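Local coordinates for alpha-fucosidase (Bifidobacterium bifidum, PDB 2EAB), which probably releases alpha-1,2-linked L-fucose from glycans by hydrolysis, the chain here being the glycoside hydrolase family 95 catalytic part of a longer protein, at residues 121-133 with 486-499. Residues are numbered along the deposited sequence; the frame is centred on the assembly and turned at random.
Sequences PGNLTGGENAAEQ and ENTAYGWTAPGQSF
Gln133 and Pro121 each lay aliphatic carbon over an aromatic face of residues 486-499. Gln133 CG sits 3.6 Å from the centroid of the five-membered ring of Trp492 in a CH-pi contact. With CG anti to the backbone N (chi1 -175°), the extended chain carries the flat amide out past the NE1 edge, its plane 18° from that of the indole. At the other end the compact ring of Pro121 places CG 3.5 Å from the Phe499 centroid, while Leu124 CB packs against CD1 of the same phenyl ring.

Two direct hydrogen bonds join the segments. Gln133 NE2 donates to Glu486 OE1 over 3.0 Å, meeting the carboxylate from above its plane; glutamine suits this place because its methylenes cover the ring face while its amide, beyond the edge, donates. Gly126 N reaches Gly496 O at 3.1 Å; having no side chain, Gly126 can lie close against Pro495 O and Ala494 CB.

Water extends this polar link: one molecule joins Leu124 O to Gly496 O, another Gly127 O to Gln497 N, and a third Gln133 NE2 to Asn487 O.

The contact joins the GH65-type N-terminal region to the GH95 catalytic region. Pro121 and Leu124 also touch helix 103-113 and strand 558-565, Tyr462 OH, on helix 452-463, hydrogen-bonds Thr125 O, and strand 419-420 pairs antiparallel with 486-487, whose Glu486 takes the bond from Gln133.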
ATOM      1  N   PRO A 121      29.691   4.305  -6.210  1.00  8.45           N
ATOM      2  CA  PRO A 121      29.087   4.785  -4.976  1.00  8.53           C
ATOM      3  C   PRO A 121      29.001   3.711  -3.891  1.00  8.13           C
ATOM      4  O   PRO A 121      28.228   3.865  -2.946  1.00  8.49           O
ATOM      5  CB  PRO A 121      27.690   5.183  -5.440  1.00  9.22           C
ATOM      6  CG  PRO A 121      27.368   4.170  -6.487  1.00  9.64           C
ATOM      7  CD  PRO A 121      28.676   3.783  -7.143  1.00  9.21           C
ATOM      8  N   GLY A 122      29.798   2.651  -4.014  1.00  7.80           N
ATOM      9  CA  GLY A 122      29.721   1.492  -3.122  1.00  7.98           C
ATOM     10  C   GLY A 122      29.916   1.737  -1.633  1.00  8.11           C
ATOM     11  O   GLY A 122      29.497   0.914  -0.822  1.00  8.09           O
ATOM     12  N   ASN A 123      30.555   2.848  -1.267  1.00  7.51           N
ATOM     13  CA  ASN A 123      30.747   3.195   0.144  1.00  7.58           C
ATOM     14  C   ASN A 123      29.508   3.804   0.805  1.00  7.02           C
ATOM     15  O   ASN A 123      29.495   4.002   2.013  1.00  6.93           O
ATOM     16  CB  ASN A 123      31.939   4.147   0.333  1.00  7.96           C
ATOM     17  CG  ASN A 123      33.278   3.530  -0.061  1.00  9.87           C
ATOM     18  OD1 ASN A 123      33.400   2.320  -0.234  1.00 13.13           O
ATOM     19  ND2 ASN A 123      34.293   4.377  -0.196  1.00 10.59           N
ATOM     20  N   LEU A 124      28.479   4.117   0.020  1.00  6.67           N
ATOM     21  CA  LEU A 124      27.266   4.726   0.581  1.00  6.76           C
ATOM     22  C   LEU A 124      26.320   3.658   1.105  1.00  6.69           C
ATOM     23  O   LEU A 124      25.298   3.345   0.497  1.00  6.83           O
ATOM     24  CB  LEU A 124      26.581   5.643  -0.435  1.00  6.99           C
ATOM     25  CG  LEU A 124      27.330   6.936  -0.772  1.00  7.67           C
ATOM     26  CD1 LEU A 124      26.644   7.628  -1.929  1.00  8.65           C
ATOM     27  CD2 LEU A 124      27.427   7.869   0.434  1.00  8.42           C
ATOM     28  N   THR A 125      26.697   3.087   2.245  1.00  6.15           N
ATOM     29  CA  THR A 125      25.983   1.955   2.828  1.00  6.28           C
ATOM     30  C   THR A 125      25.822   2.100   4.339  1.00  5.95           C
ATOM     31  O   THR A 125      26.427   2.971   4.969  1.00  6.16           O
ATOM     32  CB  THR A 125      26.713   0.619   2.542  1.00  6.58           C
ATOM     33  OG1 THR A 125      28.028   0.669   3.102  1.00  7.09           O
ATOM     34  CG2 THR A 125      26.804   0.339   1.056  1.00  7.44           C
ATOM     35  N   GLY A 126      24.995   1.223   4.899  1.00  6.02           N
ATOM     36  CA  GLY A 126      24.785   1.125   6.339  1.00  6.11           C
ATOM     37  C   GLY A 126      24.029  -0.152   6.625  1.00  6.09           C
ATOM     38  O   GLY A 126      23.972  -1.048   5.780  1.00  6.30           O
ATOM     39  N   GLY A 127      23.475  -0.246   7.829  1.00  5.97           N
ATOM     40  CA  GLY A 127      22.497  -1.283   8.136  1.00  6.28           C
ATOM     41  C   GLY A 127      23.038  -2.702   8.097  1.00  6.28           C
ATOM     42  O   GLY A 127      22.381  -3.614   7.596  1.00  6.63           O
ATOM     43  N   GLU A 128      24.226  -2.905   8.657  1.00  6.37           N
ATOM     44  CA  GLU A 128      24.905  -4.199   8.554  1.00  7.09           C
ATOM     45  C   GLU A 128      24.414  -5.266   9.520  1.00  7.16           C
ATOM     46  O   GLU A 128      24.599  -6.455   9.258  1.00  7.57           O
ATOM     47  CB  GLU A 128      26.418  -4.041   8.702  1.00  7.45           C
ATOM     48  CG  GLU A 128      27.049  -3.008   7.772  1.00  8.04           C
ATOM     49  CD  GLU A 128      27.005  -1.584   8.318  1.00  7.98           C
ATOM     50  OE1 GLU A 128      26.515  -1.373   9.450  1.00  7.93           O
ATOM     51  OE2 GLU A 128      27.476  -0.668   7.610  1.00  8.97           O
ATOM     52  N   ASN A 129      23.803  -4.851  10.626  1.00  6.58           N
ATOM     53  CA  ASN A 129      23.424  -5.777  11.691  1.00  6.98           C
ATOM     54  C   ASN A 129      21.972  -6.214  11.548  1.00  6.28           C
ATOM     55  O   ASN A 129      21.052  -5.440  11.832  1.00  6.21           O
ATOM     56  CB  ASN A 129      23.676  -5.143  13.065  1.00  7.61           C
ATOM     57  CG  ASN A 129      23.476  -6.130  14.221  1.00  7.97           C
ATOM     58  OD1 ASN A 129      22.805  -7.148  14.074  1.00  8.49           O
ATOM     59  ND2 ASN A 129      24.053  -5.820  15.380  1.00  8.86           N
ATOM     60  N   ALA A 130      21.770  -7.451  11.096  1.00  6.39           N
ATOM     61  CA  ALA A 130      20.427  -7.968  10.833  1.00  6.25           C
ATOM     62  C   ALA A 130      19.555  -8.076  12.086  1.00  5.96           C
ATOM     63  O   ALA A 130      18.328  -8.045  11.980  1.00  5.95           O
ATOM     64  CB  ALA A 130      20.501  -9.306  10.116  1.00  6.81           C
ATOM     65  N   ALA A 131      20.185  -8.215  13.254  1.00  5.89           N
ATOM     66  CA  ALA A 131      19.467  -8.232  14.530  1.00  5.98           C
ATOM     67  C   ALA A 131      18.946  -6.849  14.902  1.00  5.90           C
ATOM     68  O   ALA A 131      17.912  -6.730  15.555  1.00  5.99           O
ATOM     69  CB  ALA A 131      20.354  -8.778  15.634  1.00  6.08           C
ATOM     70  N   GLU A 132      19.682  -5.810  14.513  1.00  5.68           N
ATOM     71  CA  GLU A 132      19.222  -4.430  14.705  1.00  5.63           C
ATOM     72  C   GLU A 132      18.110  -4.078  13.730  1.00  5.48           C
ATOM     73  O   GLU A 132      17.160  -3.379  14.083  1.00  5.84           O
ATOM     74  CB  GLU A 132      20.362  -3.439  14.511  1.00  5.83           C
ATOM     75  CG  GLU A 132      21.366  -3.361  15.642  1.00  6.39           C
ATOM     76  CD  GLU A 132      22.337  -2.214  15.458  1.00  6.65           C
ATOM     77  OE1 GLU A 132      22.464  -1.706  14.322  1.00  7.03           O
ATOM     78  OE2 GLU A 132      22.967  -1.810  16.457  1.00  7.92           O
ATOM     79  N   GLN A 133      18.239  -4.536  12.491  1.00  5.55           N
ATOM     80  CA  GLN A 133      17.212  -4.264  11.502  1.00  5.77           C
ATOM     81  C   GLN A 133      15.905  -4.917  11.933  1.00  5.62           C
ATOM     82  O   GLN A 133      14.859  -4.270  11.970  1.00  5.81           O
ATOM     83  CB  GLN A 133      17.634  -4.784  10.137  1.00  5.70           C
ATOM     84  CG  GLN A 133      16.639  -4.415   9.049  1.00  5.92           C
ATOM     85  CD  GLN A 133      17.152  -4.665   7.646  1.00  5.84           C
ATOM     86  OE1 GLN A 133      18.312  -5.046   7.436  1.00  6.33           O
ATOM     87  NE2 GLN A 133      16.284  -4.431   6.668  1.00  5.93           N
ATOM     88  N   GLU A 486      14.618  -0.161   2.580  1.00  5.37           N
ATOM     89  CA  GLU A 486      14.222  -1.063   3.651  1.00  5.51           C
ATOM     90  C   GLU A 486      14.016  -0.287   4.938  1.00  5.62           C
ATOM     91  O   GLU A 486      14.963   0.267   5.491  1.00  5.59           O
ATOM     92  CB  GLU A 486      15.271  -2.147   3.866  1.00  6.01           C
ATOM     93  CG  GLU A 486      15.524  -3.015   2.656  1.00  6.38           C
ATOM     94  CD  GLU A 486      16.353  -4.225   3.002  1.00  7.21           C
ATOM     95  OE1 GLU A 486      17.249  -4.115   3.869  1.00  7.09           O
ATOM     96  OE2 GLU A 486      16.112  -5.296   2.402  1.00  8.06           O
ATOM     97  N   ASN A 487      12.768  -0.261   5.396  1.00  5.33           N
ATOM     98  CA  ASN A 487      12.370   0.438   6.603  1.00  5.30           C
ATOM     99  C   ASN A 487      11.672  -0.511   7.564  1.00  5.15           C
ATOM    100  O   ASN A 487      11.296  -1.630   7.193  1.00  5.62           O
ATOM    101  CB  ASN A 487      11.507   1.647   6.237  1.00  5.67           C
ATOM    102  CG  ASN A 487      12.344   2.819   5.777  1.00  5.49           C
ATOM    103  OD1 ASN A 487      12.798   3.619   6.595  1.00  6.45           O
ATOM    104  ND2 ASN A 487      12.587   2.910   4.474  1.00  6.11           N
ATOM    105  N   THR A 488      11.538  -0.080   8.815  1.00  5.13           N
ATOM    106  CA  THR A 488      11.039  -0.961   9.867  1.00  5.39           C
ATOM    107  C   THR A 488      10.118  -0.185  10.808  1.00  5.41           C
ATOM    108  O   THR A 488       9.767   0.966  10.544  1.00  5.48           O
ATOM    109  CB  THR A 488      12.192  -1.564  10.699  1.00  5.53           C
ATOM    110  OG1 THR A 488      12.775  -0.527  11.493  1.00  5.14           O
ATOM    111  CG2 THR A 488      13.246  -2.228   9.820  1.00  5.84           C
ATOM    112  N   ALA A 489       9.757  -0.810  11.922  1.00  5.36           N
ATOM    113  CA  ALA A 489       8.999  -0.150  12.980  1.00  5.62           C
ATOM    114  C   ALA A 489       9.856   0.803  13.829  1.00  5.57           C
ATOM    115  O   ALA A 489       9.318   1.520  14.676  1.00  5.81           O
ATOM    116  CB  ALA A 489       8.333  -1.193  13.869  1.00  6.22           C
ATOM    117  N   TYR A 490      11.173   0.812  13.612  1.00  5.39           N
ATOM    118  CA  TYR A 490      12.111   1.428  14.558  1.00  5.37           C
ATOM    119  C   TYR A 490      13.074   2.451  13.955  1.00  5.70           C
ATOM    120  O   TYR A 490      14.216   2.597  14.418  1.00  5.49           O
ATOM    121  CB  TYR A 490      12.908   0.341  15.285  1.00  5.45           C
ATOM    122  CG  TYR A 490      12.067  -0.664  16.029  1.00  5.18           C
ATOM    123  CD1 TYR A 490      11.316  -0.281  17.136  1.00  5.75           C
ATOM    124  CD2 TYR A 490      12.039  -2.003  15.645  1.00  6.16           C
ATOM    125  CE1 TYR A 490      10.554  -1.197  17.834  1.00  5.71           C
ATOM    126  CE2 TYR A 490      11.268  -2.932  16.334  1.00  5.65           C
ATOM    127  CZ  TYR A 490      10.533  -2.521  17.435  1.00  5.88           C
ATOM    128  OH  TYR A 490       9.763  -3.418  18.142  1.00  6.11           O
ATOM    129  N   GLY A 491      12.630   3.187  12.941  1.00  5.31           N
ATOM    130  CA  GLY A 491      13.471   4.250  12.398  1.00  5.83           C
ATOM    131  C   GLY A 491      14.772   3.762  11.776  1.00  5.22           C
ATOM    132  O   GLY A 491      15.821   4.397  11.937  1.00  5.61           O
ATOM    133  N   TRP A 492      14.689   2.639  11.058  1.00  5.35           N
ATOM    134  CA  TRP A 492      15.795   2.082  10.275  1.00  5.34           C
ATOM    135  C   TRP A 492      15.874   2.851   8.953  1.00  4.98           C
ATOM    136  O   TRP A 492      15.494   2.355   7.881  1.00  5.53           O
ATOM    137  CB  TRP A 492      15.530   0.602  10.037  1.00  5.50           C
ATOM    138  CG  TRP A 492      16.639  -0.204   9.434  1.00  5.17           C
ATOM    139  CD1 TRP A 492      16.715  -0.663   8.150  1.00  5.16           C
ATOM    140  CD2 TRP A 492      17.798  -0.708  10.107  1.00  5.52           C
ATOM    141  NE1 TRP A 492      17.863  -1.406   7.974  1.00  5.53           N
ATOM    142  CE2 TRP A 492      18.539  -1.454   9.163  1.00  5.36           C
ATOM    143  CE3 TRP A 492      18.287  -0.591  11.414  1.00  5.68           C
ATOM    144  CZ2 TRP A 492      19.734  -2.088   9.490  1.00  5.70           C
ATOM    145  CZ3 TRP A 492      19.474  -1.229  11.738  1.00  5.73           C
ATOM    146  CH2 TRP A 492      20.187  -1.960  10.777  1.00  6.14           C
ATOM    147  N   THR A 493      16.373   4.079   9.051  1.00  5.21           N
ATOM    148  CA  THR A 493      16.370   5.018   7.937  1.00  5.51           C
ATOM    149  C   THR A 493      17.709   5.055   7.216  1.00  5.57           C
ATOM    150  O   THR A 493      17.833   5.697   6.173  1.00  5.66           O
ATOM    151  CB  THR A 493      15.970   6.441   8.384  1.00  5.73           C
ATOM    152  OG1 THR A 493      16.825   6.872   9.450  1.00  5.86           O
ATOM    153  CG2 THR A 493      14.542   6.444   8.894  1.00  5.79           C
ATOM    154  N   ALA A 494      18.704   4.351   7.754  1.00  5.52           N
ATOM    155  CA  ALA A 494      19.979   4.215   7.057  1.00  5.47           C
ATOM    156  C   ALA A 494      19.794   3.524   5.714  1.00  5.39           C
ATOM    157  O   ALA A 494      18.846   2.761   5.526  1.00  5.03           O
ATOM    158  CB  ALA A 494      20.951   3.424   7.894  1.00  5.94           C
ATOM    159  N   PRO A 495      20.732   3.752   4.786  1.00  5.29           N
ATOM    160  CA  PRO A 495      20.763   2.919   3.594  1.00  5.90           C
ATOM    161  C   PRO A 495      21.227   1.510   3.972  1.00  5.92           C
ATOM    162  O   PRO A 495      21.862   1.310   5.019  1.00  6.18           O
ATOM    163  CB  PRO A 495      21.797   3.615   2.711  1.00  6.29           C
ATOM    164  CG  PRO A 495      22.711   4.282   3.678  1.00  6.18           C
ATOM    165  CD  PRO A 495      21.842   4.720   4.819  1.00  5.66           C
ATOM    166  N   GLY A 496      20.921   0.545   3.108  1.00  6.16           N
ATOM    167  CA  GLY A 496      21.279  -0.842   3.347  1.00  6.33           C
ATOM    168  C   GLY A 496      22.735  -1.160   3.053  1.00  6.16           C
ATOM    169  O   GLY A 496      23.519  -0.296   2.649  1.00  5.97           O
ATOM    170  N   GLN A 497      23.086  -2.426   3.265  1.00  6.91           N
ATOM    171  CA  GLN A 497      24.473  -2.889   3.279  1.00  8.74           C
ATOM    172  C   GLN A 497      25.148  -2.916   1.923  1.00  8.43           C
ATOM    173  O   GLN A 497      26.371  -3.035   1.852  1.00  8.83           O
ATOM    174  CB  GLN A 497      24.540  -4.320   3.793  1.00 10.54           C
ATOM    175  CG  GLN A 497      24.447  -4.555   5.251  1.00 14.88           C
ATOM    176  CD  GLN A 497      24.743  -6.009   5.558  1.00 18.33           C
ATOM    177  OE1 GLN A 497      25.891  -6.452   5.470  1.00 19.44           O
ATOM    178  NE2 GLN A 497      23.707  -6.766   5.895  1.00 19.71           N
ATOM    179  N   SER A 498      24.356  -2.882   0.856  1.00  8.09           N
ATOM    180  CA  SER A 498      24.897  -2.849  -0.497  1.00  8.41           C
ATOM    181  C   SER A 498      24.134  -1.791  -1.270  1.00  8.24           C
ATOM    182  O   SER A 498      22.902  -1.757  -1.222  1.00  7.97           O
ATOM    183  CB  SER A 498      24.774  -4.216  -1.177  1.00  9.00           C
ATOM    184  OG  SER A 498      25.445  -4.225  -2.429  1.00 10.66           O
ATOM    185  N   PHE A 499      24.866  -0.945  -1.985  1.00  8.18           N
ATOM    186  CA  PHE A 499      24.296   0.240  -2.624  1.00  8.11           C
ATOM    187  C   PHE A 499      23.132  -0.047  -3.579  1.00  7.93           C
ATOM    188  O   PHE A 499      22.103   0.631  -3.535  1.00  7.93           O
ATOM    189  CB  PHE A 499      25.400   1.018  -3.357  1.00  8.64           C
ATOM    190  CG  PHE A 499      24.946   2.339  -3.934  1.00  8.78           C
ATOM    191  CD1 PHE A 499      25.041   3.504  -3.184  1.00  8.99           C
ATOM    192  CD2 PHE A 499      24.445   2.431  -5.233  1.00 10.87           C
ATOM    193  CE1 PHE A 499      24.636   4.736  -3.707  1.00 10.70           C
ATOM    194  CE2 PHE A 499      24.033   3.666  -5.758  1.00 10.98           C
ATOM    195  CZ  PHE A 499      24.129   4.810  -4.989  1.00 11.06           C
TER
HETATM  196  O   HOH W   1      27.843  -1.182  -1.778  1.00  8.66           O
HETATM  197  O   HOH W   2      23.245   1.379   0.371  1.00  7.91           O
HETATM  198  O   HOH W   3      21.213  -3.715   5.096  1.00  8.82           O
HETATM  199  O   HOH W   4      26.489  -7.688   7.759  1.00 25.51           O
HETATM  200  O   HOH W   5      13.468  -3.780   6.777  1.00  5.90           O
HETATM  201  O   HOH W   6      14.741  -1.626  12.969  1.00  6.35           O